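Thin, isoform D (Drosophila melanogaster, PDB 6XG7) probably acts as a ubiquitin ligase of the TRIM-NHL type in fly muscle, its NHL-repeat region, the part described here, forming a beta-propeller for protein binding. Local coordinates at residues A[45-50]-A[300-305]; A[50-55]-A[96-101]; A[255-260]-A[278-283]. All blocks are in the same frame, centred on the assembly; numbering follows the deposited sequence. Where two conformers were deposited one is given.

Overall arrangement
The six NHL repeats build a six-bladed beta-propeller, and all three contacts lie where one repeat meets another. Contact 1 joins the first repeat to the last and so helps close the ring; contacts 2 and 3 are nested along the chain within the loop it closes, contact 2 coming first. Contacts 1 and 2 share Gly50, their centres about 14 Å apart, as the chain runs from the loop 45-50 into strand 51-54. Contacts 1 and 3 reach the same sheet, with centres about 13 Å apart, and repeat one pattern: Phe45, His302 and Val304 correspond to Phe280, Asn255 and Ile257. Contacts 2 and 3 do not touch, their centres being about 19 Å apart.

Contact 1 (A[45-50]-A[300-305]); sequences FTWPRG and ENHRVQ
Trp47 lays one face of its indole over the edge of the His302 imidazole, an edge-to-face pair with ring planes at 58° and the five-membered ring centroid 4.3 Å from that of His302. The pair sits at the seam of the NHL beta-propeller, where the loop leading into the first repeat's strand 51-54 packs on the last repeat. His302 CE1 is the atom that touches, 3.3 Å from Trp47 NE1 and set off toward the rim of the indole. A second link fixes the imidazole: the backbone N of Trp47 donates to His302 ND1 at 3.0 Å, nearly straight at 168° and close to the ring plane. ND1 accepts here and so is probably the unprotonated nitrogen, which suits histidine, since one ring serves both as acceptor and as aromatic edge. An alanine in place of Trp47 would keep the backbone bond but would probably open a gap over CE1, leaving the imidazole edge without its aromatic cover.

His302 CG stands anti to its own carbonyl carbon (chi1 -55°), which sets the ring beside Trp47, the two side chains pointing the same way. The residue's left-handed backbone forms a G1 beta bulge in which His302 and Arg303 both face Asp298. Arg303 heads away from the loop, and its guanidinium binds Asp298 and the carbonyl of Gly276. The buried Pro48 puts CD 3.8 Å from His302 CA. Deeper in, the buried Phe45 ring also packs on Leu35 of strand 33-36 and Val61 of strand 58-63. Its CE2 meets CG2 of the branched Val304 at 3.8 Å, and its CD2 brings the ring edge to within 3.5 Å of His302 O.

Contact 2 (A[50-55]-A[96-101]); sequences GLAVGP and AGVAVN
Val100 turns CG1 anti to its backbone N (chi1 -176°), which sets this methyl 4.0 Å from Pro55 CD, while CG2, anti to the carbonyl carbon, lies 4.0 Å from Gly54 CA. Val98 is rotated differently: CG1 stands between the backbone N and the carbonyl carbon (chi1 61°), the more hindered place for a valine methyl, and from there it reaches Gly50 C at 3.9 Å. Between the two valines, Ala52 points its CB at the opposing backbone, 3.6 Å from Val98 O; its small methyl fits against a chain that comes so near.

Strands 51-54 and 98-100 are the innermost strands of the first two NHL repeats, neighbouring blades of the propeller, and lie side by side where the blades meet at the central channel. Their axes, 13° from parallel, approach to 5.7 Å, yet the two are edge strands of separate sheets. Waters bridge them in place of a ladder of direct backbone bonds. One water accepts from Val98 N at 3.1 Å and may donate to Leu51 O, a second can join Leu51 O to Val98 O, and a third accepts from Val100 N and reaches Val53 O weakly.

The direct backbone bond runs from Gly50 N to Ala96 O at 2.8 Å, with the donor lifted well above the carbonyl plane. A CB on Gly50 would collide with that same oxygen, so glycine suits the spot. Leu51 points away from strand 98-100 and packs on Leu295 of strand 294-298; Val98 also touches Val60 and Ala62 of strand 58-63.

Contact 3 (A[255-260]-A[278-283]); sequences NRIQIF and SEFKGL
Phe280 brings the edge of its ring to the carbonyl of Asn255, with CD2 3.5 Å from Asn255 O and the oxygen lying in the ring plane. The adjacent rim atom, CE2, meets Ile257 CG1 at 4.0 Å, the two side chains crossing at about a right angle. Leu283 reaches over to the same strand: its CD1 lies 3.8 Å from Ile257 CD1 and only 3.3 Å from Arg256 O. Its other methyl, CD2, sits above one face of Phe280, so the leucine and the phenylalanine pack on each other as well as on the isoleucine. These branched and aromatic groups suit a buried seam that has no direct hydrogen bond across it.

The polar link is a water, which donates to Asn255 OD1 at 2.8 Å and accepts from Leu283 N at 2.9 Å. Asn255 CG, anti to its own carbonyl carbon (chi1 -59°), is carried toward the 278-283 chain. Asparagine tolerates the left-handed backbone needed here, where Asn255 and Arg256 both face Asp251 in a G1 beta bulge. Arg256 points away, its guanidinium in a salt bridge with Asp251, the residue opposite the bulge, and hydrogen-bonded to Gln232 O.

In the NHL propeller this joins the fifth repeat to the sixth. Strand 256-260 lies between strands 247-251 and 266-273, while segment 278-283, part of the last repeat, belongs to strand 279-288 of the same sheet, next to strand 294-298; Val296 of that strand is touched by Ile257, Phe280 and Leu283 together, and Ala250 of strand 247-251 by Ile257 and Leu283.

Contact 1 (A[45-50]-A[300-305])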
# COMPACT_ATOMS: atom_id res chain seq x y z
N PHE A 45 14.60 -9.55 -3.17
CA PHE A 45 14.18 -8.35 -2.45
C PHE A 45 15.00 -8.22 -1.18
O PHE A 45 15.51 -9.21 -0.64
CB PHE A 45 12.71 -8.41 -2.00
CG PHE A 45 11.73 -8.67 -3.12
CD1 PHE A 45 11.75 -7.94 -4.28
CD2 PHE A 45 10.77 -9.66 -2.97
CE1 PHE A 45 10.84 -8.20 -5.28
CE2 PHE A 45 9.86 -9.92 -3.96
CZ PHE A 45 9.90 -9.19 -5.12
N THR A 46 15.10 -7.00 -0.68
CA THR A 46 15.64 -6.77 0.65
C THR A 46 14.67 -5.82 1.34
O THR A 46 14.61 -4.63 1.00
CB THR A 46 17.08 -6.25 0.64
OG1 THR A 46 17.91 -7.14 -0.13
CG2 THR A 46 17.60 -6.22 2.07
N TRP A 47 13.87 -6.36 2.25
CA TRP A 47 12.87 -5.63 3.01
C TRP A 47 11.89 -4.89 2.11
O TRP A 47 11.75 -3.66 2.19
CB TRP A 47 13.51 -4.72 4.07
CG TRP A 47 14.26 -5.59 5.09
CD1 TRP A 47 13.70 -6.49 5.97
CD2 TRP A 47 15.68 -5.68 5.30
NE1 TRP A 47 14.69 -7.10 6.72
CE2 TRP A 47 15.91 -6.63 6.32
CE3 TRP A 47 16.79 -5.04 4.72
CZ2 TRP A 47 17.18 -6.96 6.76
CZ3 TRP A 47 18.05 -5.36 5.17
CH2 TRP A 47 18.24 -6.32 6.16
N PRO A 48 11.18 -5.61 1.26
CA PRO A 48 10.16 -4.98 0.42
C PRO A 48 9.01 -4.43 1.26
O PRO A 48 8.69 -4.94 2.33
CB PRO A 48 9.68 -6.14 -0.46
CG PRO A 48 9.88 -7.36 0.39
CD PRO A 48 11.11 -7.09 1.22
N ARG A 49 8.38 -3.38 0.73
CA ARG A 49 7.33 -2.68 1.47
C ARG A 49 6.06 -2.57 0.65
O ARG A 49 5.21 -3.47 0.71
CB ARG A 49 7.86 -1.34 1.99
CG ARG A 49 8.97 -1.54 3.02
CD ARG A 49 9.22 -0.32 3.85
NE ARG A 49 10.44 -0.40 4.64
CZ ARG A 49 10.51 -0.68 5.94
NH1 ARG A 49 9.41 -0.93 6.66
NH2 ARG A 49 11.70 -0.72 6.54
N GLY A 50 5.91 -1.50 -0.12
CA GLY A 50 4.71 -1.32 -0.91
C GLY A 50 4.60 -2.31 -2.05
O GLY A 50 5.58 -2.83 -2.57
N GLU A 300 9.74 -9.26 6.38
CA GLU A 300 10.74 -9.96 7.19
C GLU A 300 11.24 -11.24 6.51
O GLU A 300 12.38 -11.67 6.77
CB GLU A 300 10.10 -10.23 8.55
CG GLU A 300 11.00 -10.32 9.73
CD GLU A 300 11.84 -9.07 9.98
OE1 GLU A 300 13.04 -9.25 10.24
OE2 GLU A 300 11.33 -7.92 9.94
N ASN A 301 10.44 -11.85 5.65
CA ASN A 301 10.85 -12.99 4.85
C ASN A 301 11.27 -12.60 3.44
O ASN A 301 11.52 -13.48 2.60
CB ASN A 301 9.73 -14.03 4.80
CG ASN A 301 9.51 -14.70 6.13
OD1 ASN A 301 10.47 -15.15 6.77
ND2 ASN A 301 8.26 -14.77 6.57
N HIS A 302 11.34 -11.31 3.15
CA HIS A 302 11.86 -10.79 1.88
C HIS A 302 11.13 -11.38 0.69
O HIS A 302 11.74 -11.74 -0.32
CB HIS A 302 13.36 -11.06 1.76
CG HIS A 302 14.15 -10.52 2.90
ND1 HIS A 302 14.49 -9.20 3.01
CD2 HIS A 302 14.67 -11.14 3.99
CE1 HIS A 302 15.19 -9.02 4.12
NE2 HIS A 302 15.31 -10.19 4.72
N ARG A 303 9.80 -11.49 0.80
CA ARG A 303 9.07 -12.18 -0.26
C ARG A 303 7.70 -11.55 -0.45
O ARG A 303 7.19 -10.82 0.41
CB ARG A 303 8.90 -13.68 0.03
CG ARG A 303 8.03 -13.98 1.25
CD ARG A 303 7.90 -15.49 1.49
NE ARG A 303 7.24 -15.74 2.77
CZ ARG A 303 7.00 -16.95 3.26
NH1 ARG A 303 7.33 -18.03 2.56
NH2 ARG A 303 6.44 -17.11 4.44
N VAL A 304 7.12 -11.84 -1.61
CA VAL A 304 5.74 -11.55 -1.94
C VAL A 304 5.05 -12.89 -2.13
O VAL A 304 5.58 -13.77 -2.82
CB VAL A 304 5.64 -10.70 -3.22
CG1 VAL A 304 4.18 -10.62 -3.67
CG2 VAL A 304 6.24 -9.31 -2.97
N GLN A 305 3.89 -13.06 -1.50
CA GLN A 305 3.08 -14.26 -1.63
C GLN A 305 1.76 -13.89 -2.29
O GLN A 305 1.21 -12.82 -2.03
CB GLN A 305 2.82 -14.88 -0.26
CG GLN A 305 4.09 -15.37 0.41
CD GLN A 305 4.03 -15.26 1.91
OE1 GLN A 305 4.26 -14.19 2.47
NE2 GLN A 305 3.72 -16.37 2.58

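Contact 2 (A[50-55]-A[96-101])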
# COMPACT_ATOMS: atom_id res chain seq x y z
N GLY A 50 5.91 -1.50 -0.12
CA GLY A 50 4.71 -1.32 -0.91
C GLY A 50 4.60 -2.31 -2.05
O GLY A 50 5.58 -2.83 -2.57
N LEU A 51 3.35 -2.55 -2.43
CA LEU A 51 3.00 -3.44 -3.52
C LEU A 51 1.86 -2.82 -4.31
O LEU A 51 0.98 -2.18 -3.75
CB LEU A 51 2.50 -4.74 -2.87
CG LEU A 51 2.33 -6.03 -3.62
CD1 LEU A 51 3.59 -6.38 -4.38
CD2 LEU A 51 1.98 -7.10 -2.59
N ALA A 52 1.86 -3.05 -5.62
CA ALA A 52 0.77 -2.57 -6.44
C ALA A 52 0.54 -3.55 -7.57
O ALA A 52 1.43 -4.31 -7.92
CB ALA A 52 1.07 -1.19 -7.01
N VAL A 53 -0.65 -3.48 -8.17
CA VAL A 53 -0.94 -4.19 -9.41
C VAL A 53 -0.97 -3.18 -10.55
O VAL A 53 -1.61 -2.13 -10.44
CB VAL A 53 -2.23 -5.02 -9.32
CG1 VAL A 53 -2.59 -5.63 -10.67
CG2 VAL A 53 -2.04 -6.13 -8.32
N GLY A 54 -0.26 -3.50 -11.62
CA GLY A 54 -0.21 -2.65 -12.79
C GLY A 54 -0.98 -3.27 -13.94
O GLY A 54 -1.68 -4.27 -13.77
N PRO A 55 -0.85 -2.69 -15.13
CA PRO A 55 -1.55 -3.22 -16.30
C PRO A 55 -1.27 -4.71 -16.48
O PRO A 55 -0.17 -5.20 -16.21
CB PRO A 55 -0.95 -2.43 -17.47
CG PRO A 55 -0.40 -1.21 -16.89
CD PRO A 55 -0.02 -1.52 -15.47
N ALA A 96 8.83 3.42 0.11
CA ALA A 96 7.84 2.66 0.85
C ALA A 96 6.67 2.30 -0.06
O ALA A 96 6.63 1.20 -0.61
CB ALA A 96 7.36 3.49 2.05
N GLY A 97 5.75 3.22 -0.27
CA GLY A 97 4.60 2.96 -1.11
C GLY A 97 4.88 3.10 -2.59
O GLY A 97 5.73 3.86 -3.04
N VAL A 98 4.12 2.31 -3.36
CA VAL A 98 4.10 2.41 -4.82
C VAL A 98 2.67 2.20 -5.28
O VAL A 98 1.92 1.40 -4.70
CB VAL A 98 5.07 1.40 -5.49
CG1 VAL A 98 4.72 -0.03 -5.17
CG2 VAL A 98 5.13 1.63 -7.01
N ALA A 99 2.30 2.92 -6.34
CA ALA A 99 1.01 2.78 -6.99
C ALA A 99 1.19 2.91 -8.49
O ALA A 99 2.18 3.47 -8.96
CB ALA A 99 0.02 3.85 -6.51
N VAL A 100 0.23 2.38 -9.24
CA VAL A 100 0.17 2.56 -10.69
C VAL A 100 -1.16 3.24 -11.00
O VAL A 100 -2.20 2.79 -10.53
CB VAL A 100 0.32 1.24 -11.45
CG1 VAL A 100 0.35 1.52 -12.96
CG2 VAL A 100 1.58 0.50 -11.03
N ASN A 101 -1.12 4.30 -11.80
CA ASN A 101 -2.33 5.05 -12.08
C ASN A 101 -3.02 4.56 -13.36
O ASN A 101 -2.61 3.59 -14.01
CB ASN A 101 -2.09 6.55 -12.06
CG ASN A 101 -1.38 7.06 -13.29
OD1 ASN A 101 -1.13 6.34 -14.27
ND2 ASN A 101 -1.07 8.35 -13.27
O HOH W 1 2.12 0.29 -2.08
O HOH W 2 -0.66 0.60 -4.32
O HOH W 3 -1.71 0.36 -8.27

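Contact 3 (A[255-260]-A[278-283])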
# COMPACT_ATOMS: atom_id res chain seq x y z
N ASN A 255 -0.07 -11.09 12.13
CA ASN A 255 0.51 -11.96 11.10
C ASN A 255 -0.57 -12.63 10.24
O ASN A 255 -0.55 -13.84 10.01
CB ASN A 255 1.46 -12.96 11.74
CG ASN A 255 2.58 -12.27 12.48
OD1 ASN A 255 3.46 -11.67 11.86
ND2 ASN A 255 2.51 -12.29 13.79
N ARG A 256 -1.50 -11.81 9.75
CA ARG A 256 -2.63 -12.34 8.99
C ARG A 256 -3.19 -11.27 8.06
O ARG A 256 -2.98 -10.06 8.25
CB ARG A 256 -3.73 -12.84 9.91
CG ARG A 256 -4.41 -11.74 10.71
CD ARG A 256 -5.34 -12.28 11.76
NE ARG A 256 -5.93 -11.20 12.54
CZ ARG A 256 -6.86 -11.37 13.46
NH1 ARG A 256 -7.33 -12.59 13.71
NH2 ARG A 256 -7.33 -10.33 14.13
N ILE A 257 -3.89 -11.74 7.03
CA ILE A 257 -4.68 -10.89 6.15
C ILE A 257 -6.13 -11.01 6.58
O ILE A 257 -6.61 -12.11 6.87
CB ILE A 257 -4.53 -11.34 4.68
CG1 ILE A 257 -3.08 -11.22 4.22
CG2 ILE A 257 -5.48 -10.60 3.78
CD1 ILE A 257 -2.46 -9.90 4.40
N GLN A 258 -6.84 -9.89 6.63
CA GLN A 258 -8.28 -9.88 6.86
C GLN A 258 -8.98 -9.24 5.67
O GLN A 258 -8.48 -8.28 5.08
CB GLN A 258 -8.64 -9.15 8.15
CG GLN A 258 -8.10 -9.81 9.38
CD GLN A 258 -8.76 -9.26 10.62
OE1 GLN A 258 -9.96 -9.40 10.80
NE2 GLN A 258 -7.97 -8.61 11.47
N ILE A 259 -10.15 -9.79 5.32
CA ILE A 259 -10.98 -9.31 4.23
C ILE A 259 -12.31 -8.88 4.82
O ILE A 259 -12.87 -9.59 5.66
CB ILE A 259 -11.21 -10.40 3.18
CG1 ILE A 259 -9.88 -11.05 2.77
CG2 ILE A 259 -11.96 -9.82 1.96
CD1 ILE A 259 -10.05 -12.22 1.78
N PHE A 260 -12.81 -7.73 4.36
CA PHE A 260 -14.07 -7.16 4.82
C PHE A 260 -14.98 -6.94 3.63
O PHE A 260 -14.52 -6.61 2.53
CB PHE A 260 -13.82 -5.82 5.53
CG PHE A 260 -12.98 -5.97 6.75
CD1 PHE A 260 -11.60 -6.02 6.66
CD2 PHE A 260 -13.58 -6.16 7.99
CE1 PHE A 260 -10.83 -6.21 7.77
CE2 PHE A 260 -12.81 -6.37 9.11
CZ PHE A 260 -11.42 -6.40 9.00
N SER A 278 2.24 -19.87 3.26
CA SER A 278 1.02 -19.26 3.78
C SER A 278 1.19 -18.72 5.21
O SER A 278 0.20 -18.52 5.93
CB SER A 278 -0.17 -20.22 3.67
OG SER A 278 -0.20 -20.81 2.38
N GLU A 279 2.42 -18.48 5.62
CA GLU A 279 2.73 -17.87 6.89
C GLU A 279 3.45 -16.55 6.63
O GLU A 279 4.00 -16.33 5.55
CB GLU A 279 3.61 -18.79 7.75
CG GLU A 279 2.99 -20.14 7.98
CD GLU A 279 3.90 -21.09 8.75
OE1 GLU A 279 3.37 -21.92 9.51
OE2 GLU A 279 5.15 -21.02 8.59
N PHE A 280 3.45 -15.68 7.64
CA PHE A 280 3.99 -14.34 7.51
C PHE A 280 4.80 -13.97 8.75
O PHE A 280 4.50 -14.44 9.85
CB PHE A 280 2.87 -13.30 7.42
CG PHE A 280 1.83 -13.58 6.37
CD1 PHE A 280 2.18 -13.70 5.04
CD2 PHE A 280 0.50 -13.67 6.71
CE1 PHE A 280 1.22 -13.91 4.07
CE2 PHE A 280 -0.46 -13.89 5.76
CZ PHE A 280 -0.09 -14.00 4.43
N LYS A 281 5.77 -13.08 8.58
CA LYS A 281 6.48 -12.54 9.74
C LYS A 281 6.48 -11.02 9.88
O LYS A 281 6.68 -10.52 10.99
CB LYS A 281 7.94 -13.03 9.79
CG LYS A 281 8.05 -14.45 10.29
CD LYS A 281 9.47 -14.87 10.56
CE LYS A 281 9.52 -16.28 11.11
NZ LYS A 281 10.90 -16.70 11.42
N GLY A 282 6.32 -10.28 8.80
CA GLY A 282 6.26 -8.83 8.92
C GLY A 282 5.58 -8.20 7.73
O GLY A 282 6.25 -7.74 6.80
N LEU A 283 4.25 -8.16 7.74
CA LEU A 283 3.50 -7.72 6.58
C LEU A 283 3.64 -6.23 6.32
O LEU A 283 3.65 -5.41 7.25
CB LEU A 283 2.02 -8.02 6.80
CG LEU A 283 1.63 -9.49 6.82
CD1 LEU A 283 0.14 -9.67 7.12
CD2 LEU A 283 2.01 -10.17 5.51
O HOH W 4 3.07 -9.64 9.97